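Local coordinates for tyrosine recombinase XerH (Helicobacter pylori, PDB 5JK0) that catalyses site-specific cutting and rejoining of recombining DNA molecules at difH sites and takes part in chromosome segregation, at a contact of chain A with DNA and the interface of chains B and A. Sequence-based numbering; all coordinates share one arbitrary frame. Chains: chain A/B, Tyrosine recombinase XerH.

Contact 1 uses the N-terminal core-binding region of chain A and contact 2 its C-terminal tail; their C-alpha centres are about 46 Å apart, and they share no residue or helix. In contact 1, helices 74-93 and 123-143 read the major groove of the DNA; the centre of contact 1 is about 18 Å from the active-site A:Arg214. In contact 2, the tail of chain A leaves its own subunit and docks on the catalytic domain of chain B; the centre of contact 2 is about 14 Å from B:Arg214. One contact thus helps place a subunit on DNA, whereas the other ties it to its neighbour in the tetrameric assembly.

Contact 1: a contact of chain A with DNA. Residues chain A 74-75, 128, 131. With nucleotides of chain C; nucleotides of chain D.
The methyl group C7 of DT19 on chain C meets A:Ile131 in the major groove. The branch methyl CG2 makes this contact, 3.9 Å from C7; with CG1 trans to the carbonyl carbon (chi1 -66°), CG2 is the branch left pointing at the base. The contact is apolar and may add to a preference for thymine here.

At DT20 the hydroxyl of A:Thr75 donates a hydrogen bond to the base carbonyl, with OG1 2.8 Å from O4. That same O4 also accepts the Watson-Crick bond from N6 of DA11, so the carbonyl is held by its pairing partner and by the protein together. Next along the strand, the amide of A:Asn74 reaches O4 of DT21, ND2 donating over 3.2 Å along a nearly straight path (173° at H). The acceptor lies close to the amide plane. A chi1 of 87° swings the carboxamide at the start of helix 74-93 toward the base.

On chain D, running 5' to 3', DA10 is approached through water 1, which links its N7 to ND2 of A:Asn128, 3.0 Å from the water. At DA11 the same side chain faces the Hoogsteen edge. N6 donates to OD1 over 3.3 Å from above the carbonyl plane, and ND2 forms a weak bond to N7. The carboxamide therefore presents an acceptor and a donor to the adenine, although it is tilted from an ideal bidentate fit and is shared with the neighbouring base step.

Helices 74-93 and 123-143 thus probe both strands of consecutive T-A pairs, through thymine O4, the methyl of DT19, and adenine N6 and N7. This direct readout probably helps the core-binding domain recognise difH and set the recombinase in register on its site.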
loop_
_atom_site.group_PDB
_atom_site.type_symbol
_atom_site.label_atom_id
_atom_site.label_comp_id
_atom_site.label_asym_id
_atom_site.label_seq_id
_atom_site.Cartn_x
_atom_site.Cartn_y
_atom_site.Cartn_z
ATOM N N ASN A 74 -12.239 5.618 -26.959
ATOM C CA ASN A 74 -13.302 4.874 -26.283
ATOM C C ASN A 74 -13.237 4.994 -24.762
ATOM O O ASN A 74 -14.252 4.867 -24.075
ATOM C CB ASN A 74 -13.259 3.396 -26.684
ATOM C CG ASN A 74 -12.313 2.581 -25.821
ATOM O OD1 ASN A 74 -12.723 1.994 -24.818
ATOM N ND2 ASN A 74 -11.042 2.537 -26.208
ATOM N N THR A 75 -12.038 5.240 -24.244
ATOM C CA THR A 75 -11.823 5.324 -22.805
ATOM C C THR A 75 -12.416 6.608 -22.225
ATOM O O THR A 75 -12.800 6.653 -21.055
ATOM C CB THR A 75 -10.318 5.252 -22.468
ATOM O OG1 THR A 75 -9.732 4.128 -23.137
ATOM C CG2 THR A 75 -10.099 5.108 -20.968
ATOM N N ASN A 128 -11.168 3.796 -14.870
ATOM C CA ASN A 128 -11.242 4.453 -16.172
ATOM C C ASN A 128 -12.160 5.671 -16.146
ATOM O O ASN A 128 -11.852 6.703 -16.743
ATOM C CB ASN A 128 -11.719 3.471 -17.241
ATOM C CG ASN A 128 -10.717 2.367 -17.509
ATOM O OD1 ASN A 128 -9.523 2.517 -17.246
ATOM N ND2 ASN A 128 -11.198 1.250 -18.041
ATOM N N ILE A 131 -10.281 8.473 -14.269
ATOM C CA ILE A 131 -9.264 9.056 -15.141
ATOM C C ILE A 131 -9.897 9.968 -16.194
ATOM O O ILE A 131 -9.361 11.031 -16.515
ATOM C CB ILE A 131 -8.433 7.958 -15.840
ATOM C CG1 ILE A 131 -7.606 7.182 -14.813
ATOM C CG2 ILE A 131 -7.520 8.554 -16.901
ATOM C CD1 ILE A 131 -6.847 6.015 -15.401
ATOM P P DT C 19 -3.356 10.412 -21.618
ATOM O OP1 DT C 19 -2.597 11.636 -21.282
ATOM O OP2 DT C 19 -4.783 10.508 -22.005
ATOM O "O5'" DT C 19 -2.597 9.628 -22.788
ATOM C "C5'" DT C 19 -1.206 9.338 -22.658
ATOM C "C4'" DT C 19 -0.896 7.913 -23.095
ATOM O "O4'" DT C 19 -1.324 6.980 -22.069
ATOM C "C3'" DT C 19 -1.571 7.462 -24.396
ATOM O "O3'" DT C 19 -0.611 6.866 -25.257
ATOM C "C2'" DT C 19 -2.613 6.446 -23.927
ATOM C "C1'" DT C 19 -1.951 5.883 -22.682
ATOM N N1 DT C 19 -2.909 5.281 -21.713
ATOM C C2 DT C 19 -2.755 3.965 -21.341
ATOM O O2 DT C 19 -1.864 3.251 -21.767
ATOM N N3 DT C 19 -3.686 3.511 -20.445
ATOM C C4 DT C 19 -4.735 4.225 -19.896
ATOM O O4 DT C 19 -5.520 3.726 -19.097
ATOM C C5 DT C 19 -4.840 5.599 -20.328
ATOM C C7 DT C 19 -5.938 6.473 -19.799
ATOM C C6 DT C 19 -3.932 6.056 -21.205
ATOM P P DT C 20 -0.970 6.586 -26.799
ATOM O OP1 DT C 20 0.274 6.775 -27.579
ATOM O OP2 DT C 20 -2.177 7.372 -27.136
ATOM O "O5'" DT C 20 -1.368 5.038 -26.827
ATOM C "C5'" DT C 20 -0.398 4.052 -26.493
ATOM C "C4'" DT C 20 -1.040 2.684 -26.343
ATOM O "O4'" DT C 20 -1.926 2.684 -25.201
ATOM C "C3'" DT C 20 -1.886 2.223 -27.538
ATOM O "O3'" DT C 20 -1.301 1.062 -28.126
ATOM C "C2'" DT C 20 -3.272 1.925 -26.939
ATOM C "C1'" DT C 20 -2.973 1.788 -25.454
ATOM N N1 DT C 20 -4.126 2.142 -24.575
ATOM C C2 DT C 20 -4.662 1.181 -23.752
ATOM O O2 DT C 20 -4.243 0.038 -23.698
ATOM N N3 DT C 20 -5.715 1.606 -22.985
ATOM C C4 DT C 20 -6.274 2.870 -22.962
ATOM O O4 DT C 20 -7.222 3.156 -22.237
ATOM C C5 DT C 20 -5.665 3.832 -23.850
ATOM C C7 DT C 20 -6.186 5.238 -23.914
ATOM C C6 DT C 20 -4.631 3.426 -24.606
ATOM P P DT C 21 -1.987 0.349 -29.393
ATOM O OP1 DT C 21 -0.897 -0.192 -30.232
ATOM O OP2 DT C 21 -2.968 1.283 -29.991
ATOM O "O5'" DT C 21 -2.789 -0.877 -28.749
ATOM C "C5'" DT C 21 -2.085 -1.854 -27.988
ATOM C "C4'" DT C 21 -3.043 -2.747 -27.219
ATOM O "O4'" DT C 21 -3.845 -1.953 -26.333
ATOM C "C3'" DT C 21 -4.051 -3.502 -28.074
ATOM O "O3'" DT C 21 -3.548 -4.794 -28.398
ATOM C "C2'" DT C 21 -5.300 -3.599 -27.178
ATOM C "C1'" DT C 21 -4.966 -2.716 -25.972
ATOM N N1 DT C 21 -6.076 -1.802 -25.585
ATOM C C2 DT C 21 -6.944 -2.189 -24.593
ATOM O O2 DT C 21 -6.847 -3.247 -23.998
ATOM N N3 DT C 21 -7.935 -1.287 -24.314
ATOM C C4 DT C 21 -8.142 -0.062 -24.919
ATOM O O4 DT C 21 -9.065 0.681 -24.597
ATOM C C5 DT C 21 -7.198 0.283 -25.956
ATOM C C7 DT C 21 -7.321 1.587 -26.685
ATOM C C6 DT C 21 -6.223 -0.595 -26.237
ATOM P P DA D 10 -17.046 -4.536 -16.319
ATOM O OP1 DA D 10 -17.641 -5.601 -15.486
ATOM O OP2 DA D 10 -17.004 -3.147 -15.813
ATOM O "O5'" DA D 10 -15.555 -4.962 -16.706
ATOM C "C5'" DA D 10 -15.338 -6.114 -17.509
ATOM C "C4'" DA D 10 -13.866 -6.272 -17.842
ATOM O "O4'" DA D 10 -13.493 -5.333 -18.886
ATOM C "C3'" DA D 10 -12.905 -6.013 -16.674
ATOM O "O3'" DA D 10 -11.949 -7.061 -16.593
ATOM C "C2'" DA D 10 -12.244 -4.686 -17.050
ATOM C "C1'" DA D 10 -12.245 -4.781 -18.563
ATOM N N9 DA D 10 -12.101 -3.491 -19.233
ATOM C C8 DA D 10 -12.786 -2.340 -18.967
ATOM N N7 DA D 10 -12.441 -1.328 -19.730
ATOM C C5 DA D 10 -11.456 -1.853 -20.551
ATOM C C6 DA D 10 -10.679 -1.290 -21.583
ATOM N N6 DA D 10 -10.785 -0.017 -21.976
ATOM N N1 DA D 10 -9.786 -2.092 -22.202
ATOM C C2 DA D 10 -9.681 -3.366 -21.808
ATOM N N3 DA D 10 -10.353 -4.006 -20.853
ATOM C C4 DA D 10 -11.233 -3.185 -20.257
ATOM P P DA D 11 -11.102 -7.283 -15.245
ATOM O OP1 DA D 11 -10.304 -8.515 -15.425
ATOM O OP2 DA D 11 -12.035 -7.169 -14.103
ATOM O "O5'" DA D 11 -10.120 -6.019 -15.187
ATOM C "C5'" DA D 11 -8.718 -6.191 -15.358
ATOM C "C4'" DA D 11 -8.353 -6.307 -16.829
ATOM O "O4'" DA D 11 -8.871 -5.159 -17.552
ATOM C "C3'" DA D 11 -6.850 -6.356 -17.112
ATOM O "O3'" DA D 11 -6.553 -7.415 -18.010
ATOM C "C2'" DA D 11 -6.545 -4.991 -17.726
ATOM C "C1'" DA D 11 -7.866 -4.634 -18.387
ATOM N N9 DA D 11 -8.076 -3.193 -18.513
ATOM C C8 DA D 11 -8.888 -2.409 -17.742
ATOM N N7 DA D 11 -8.876 -1.142 -18.079
ATOM C C5 DA D 11 -7.990 -1.088 -19.142
ATOM C C6 DA D 11 -7.537 -0.024 -19.949
ATOM N N6 DA D 11 -7.939 1.241 -19.793
ATOM N N1 DA D 11 -6.653 -0.314 -20.926
ATOM C C2 DA D 11 -6.254 -1.582 -21.080
ATOM N N3 DA D 11 -6.608 -2.663 -20.385
ATOM C C4 DA D 11 -7.487 -2.344 -19.422
HETATM O O HOH W 1 -14.015 1.144 -19.030
#

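Contact 2: the interface of chains B and A. Residues chain B 181, 209-210, 316, 319, 323; chain A 359-360.
A:Trp360, with 105 Å² of its surface hidden by chain B, inserts its indole between B:Phe210 and B:Leu319. The phenyl ring of B:Phe210 stands upright on one indole face, its plane at 89° to that of the tryptophan. Its leading edge, at CD1, comes within 3.4 Å of CE2, where the two indole rings are fused. From the opposite face B:Leu319 applies a methyl group, CD2 lying 3.9 Å from the centroid of the six-membered ring in a CH-pi contact. The leucine side chain extends with CG anti to the backbone N (chi1 -180°), which carries this branch from helix 309-324 over the ring.

The far rim of the indole enters a largely apolar pocket. B:Val209 brings CG1 to 3.9 Å from CH2, B:Leu181 approaches the same end through CD1, and B:Phe316 meets CZ2 with the edge of its own ring. The backbone carbonyl of B:Val209 also borders this rim, its O 3.3 Å from CZ2.

A:Ile359 (51 Å² hidden) packs alongside. Its CD1 methyl points to CE1 of B:Phe316, 3.9 Å away, while CG2 rests against the aliphatic part of B:Lys323, 3.8 Å from CB. The two isoleucine branches therefore reach positions about two turns apart on helix 309-324, and CG1 also lies against the B:Leu319 face of the indole.

Having no regular secondary structure here, the tail of chain A is held chiefly by shape and apolar burial in this patch. Such exchange of C-terminal segments is typical of tyrosine recombinases; here it joins subunits of the synaptic assembly and could couple the state of one catalytic domain to that of the next.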
loop_
_atom_site.group_PDB
_atom_site.type_symbol
_atom_site.label_atom_id
_atom_site.label_comp_id
_atom_site.label_asym_id
_atom_site.label_seq_id
_atom_site.Cartn_x
_atom_site.Cartn_y
_atom_site.Cartn_z
ATOM N N LEU B 181 -21.800 -34.596 9.574
ATOM C CA LEU B 181 -21.575 -34.201 8.188
ATOM C C LEU B 181 -21.828 -35.374 7.247
ATOM O O LEU B 181 -22.348 -35.195 6.146
ATOM C CB LEU B 181 -20.153 -33.666 8.001
ATOM C CG LEU B 181 -19.915 -32.204 8.389
ATOM C CD1 LEU B 181 -18.432 -31.870 8.348
ATOM C CD2 LEU B 181 -20.699 -31.277 7.473
ATOM N N VAL B 209 -20.805 -27.681 0.939
ATOM C CA VAL B 209 -20.321 -28.578 1.983
ATOM C C VAL B 209 -18.833 -28.892 1.825
ATOM O O VAL B 209 -18.069 -28.807 2.787
ATOM C CB VAL B 209 -21.115 -29.902 1.998
ATOM C CG1 VAL B 209 -20.467 -30.906 2.943
ATOM C CG2 VAL B 209 -22.559 -29.649 2.396
ATOM N N PHE B 210 -18.421 -29.241 0.609
ATOM C CA PHE B 210 -17.054 -29.695 0.373
ATOM C C PHE B 210 -16.028 -28.564 0.289
ATOM O O PHE B 210 -14.829 -28.802 0.446
ATOM C CB PHE B 210 -16.990 -30.531 -0.909
ATOM C CG PHE B 210 -17.660 -31.872 -0.793
ATOM C CD1 PHE B 210 -17.263 -32.775 0.180
ATOM C CD2 PHE B 210 -18.673 -32.235 -1.665
ATOM C CE1 PHE B 210 -17.873 -34.011 0.289
ATOM C CE2 PHE B 210 -19.286 -33.469 -1.561
ATOM C CZ PHE B 210 -18.885 -34.358 -0.583
ATOM N N PHE B 316 -17.124 -26.830 7.700
ATOM C CA PHE B 316 -15.975 -27.168 6.866
ATOM C C PHE B 316 -14.668 -26.700 7.498
ATOM O O PHE B 316 -13.676 -27.432 7.504
ATOM C CB PHE B 316 -16.129 -26.563 5.469
ATOM C CG PHE B 316 -14.899 -26.694 4.614
ATOM C CD1 PHE B 316 -14.583 -27.900 4.014
ATOM C CD2 PHE B 316 -14.059 -25.611 4.413
ATOM C CE1 PHE B 316 -13.451 -28.026 3.229
ATOM C CE2 PHE B 316 -12.926 -25.729 3.629
ATOM C CZ PHE B 316 -12.622 -26.939 3.036
ATOM N N LEU B 319 -13.769 -28.896 10.566
ATOM C CA LEU B 319 -13.259 -30.197 10.144
ATOM C C LEU B 319 -11.860 -30.078 9.549
ATOM O O LEU B 319 -11.021 -30.960 9.729
ATOM C CB LEU B 319 -14.205 -30.842 9.127
ATOM C CG LEU B 319 -13.797 -32.218 8.597
ATOM C CD1 LEU B 319 -13.747 -33.233 9.730
ATOM C CD2 LEU B 319 -14.744 -32.682 7.499
ATOM N N LYS B 323 -8.609 -32.074 10.960
ATOM C CA LYS B 323 -7.971 -33.096 10.137
ATOM C C LYS B 323 -6.515 -32.781 9.800
ATOM O O LYS B 323 -5.711 -33.692 9.611
ATOM C CB LYS B 323 -8.758 -33.292 8.839
ATOM C CG LYS B 323 -10.079 -34.021 9.005
ATOM C CD LYS B 323 -9.877 -35.520 9.117
ATOM C CE LYS B 323 -11.208 -36.256 9.054
ATOM N NZ LYS B 323 -11.031 -37.737 9.028
ATOM N N ILE A 359 -9.466 -34.120 2.930
ATOM C CA ILE A 359 -9.908 -34.389 4.298
ATOM C C ILE A 359 -11.140 -35.293 4.353
ATOM O O ILE A 359 -11.391 -35.947 5.364
ATOM C CB ILE A 359 -10.222 -33.083 5.056
ATOM C CG1 ILE A 359 -11.327 -32.298 4.346
ATOM C CG2 ILE A 359 -8.967 -32.237 5.199
ATOM C CD1 ILE A 359 -11.704 -31.007 5.040
ATOM N N TRP A 360 -11.898 -35.332 3.261
ATOM C CA TRP A 360 -13.128 -36.113 3.210
ATOM C C TRP A 360 -12.847 -37.598 3.005
ATOM O O TRP A 360 -13.744 -38.432 3.131
ATOM C CB TRP A 360 -14.044 -35.591 2.101
ATOM C CG TRP A 360 -14.389 -34.142 2.253
ATOM C CD1 TRP A 360 -13.823 -33.090 1.593
ATOM C CD2 TRP A 360 -15.371 -33.583 3.134
ATOM N NE1 TRP A 360 -14.398 -31.910 2.002
ATOM C CE2 TRP A 360 -15.350 -32.185 2.947
ATOM C CE3 TRP A 360 -16.269 -34.128 4.057
ATOM C CZ2 TRP A 360 -16.191 -31.327 3.652
ATOM C CZ3 TRP A 360 -17.103 -33.271 4.755
ATOM C CH2 TRP A 360 -17.057 -31.888 4.549
#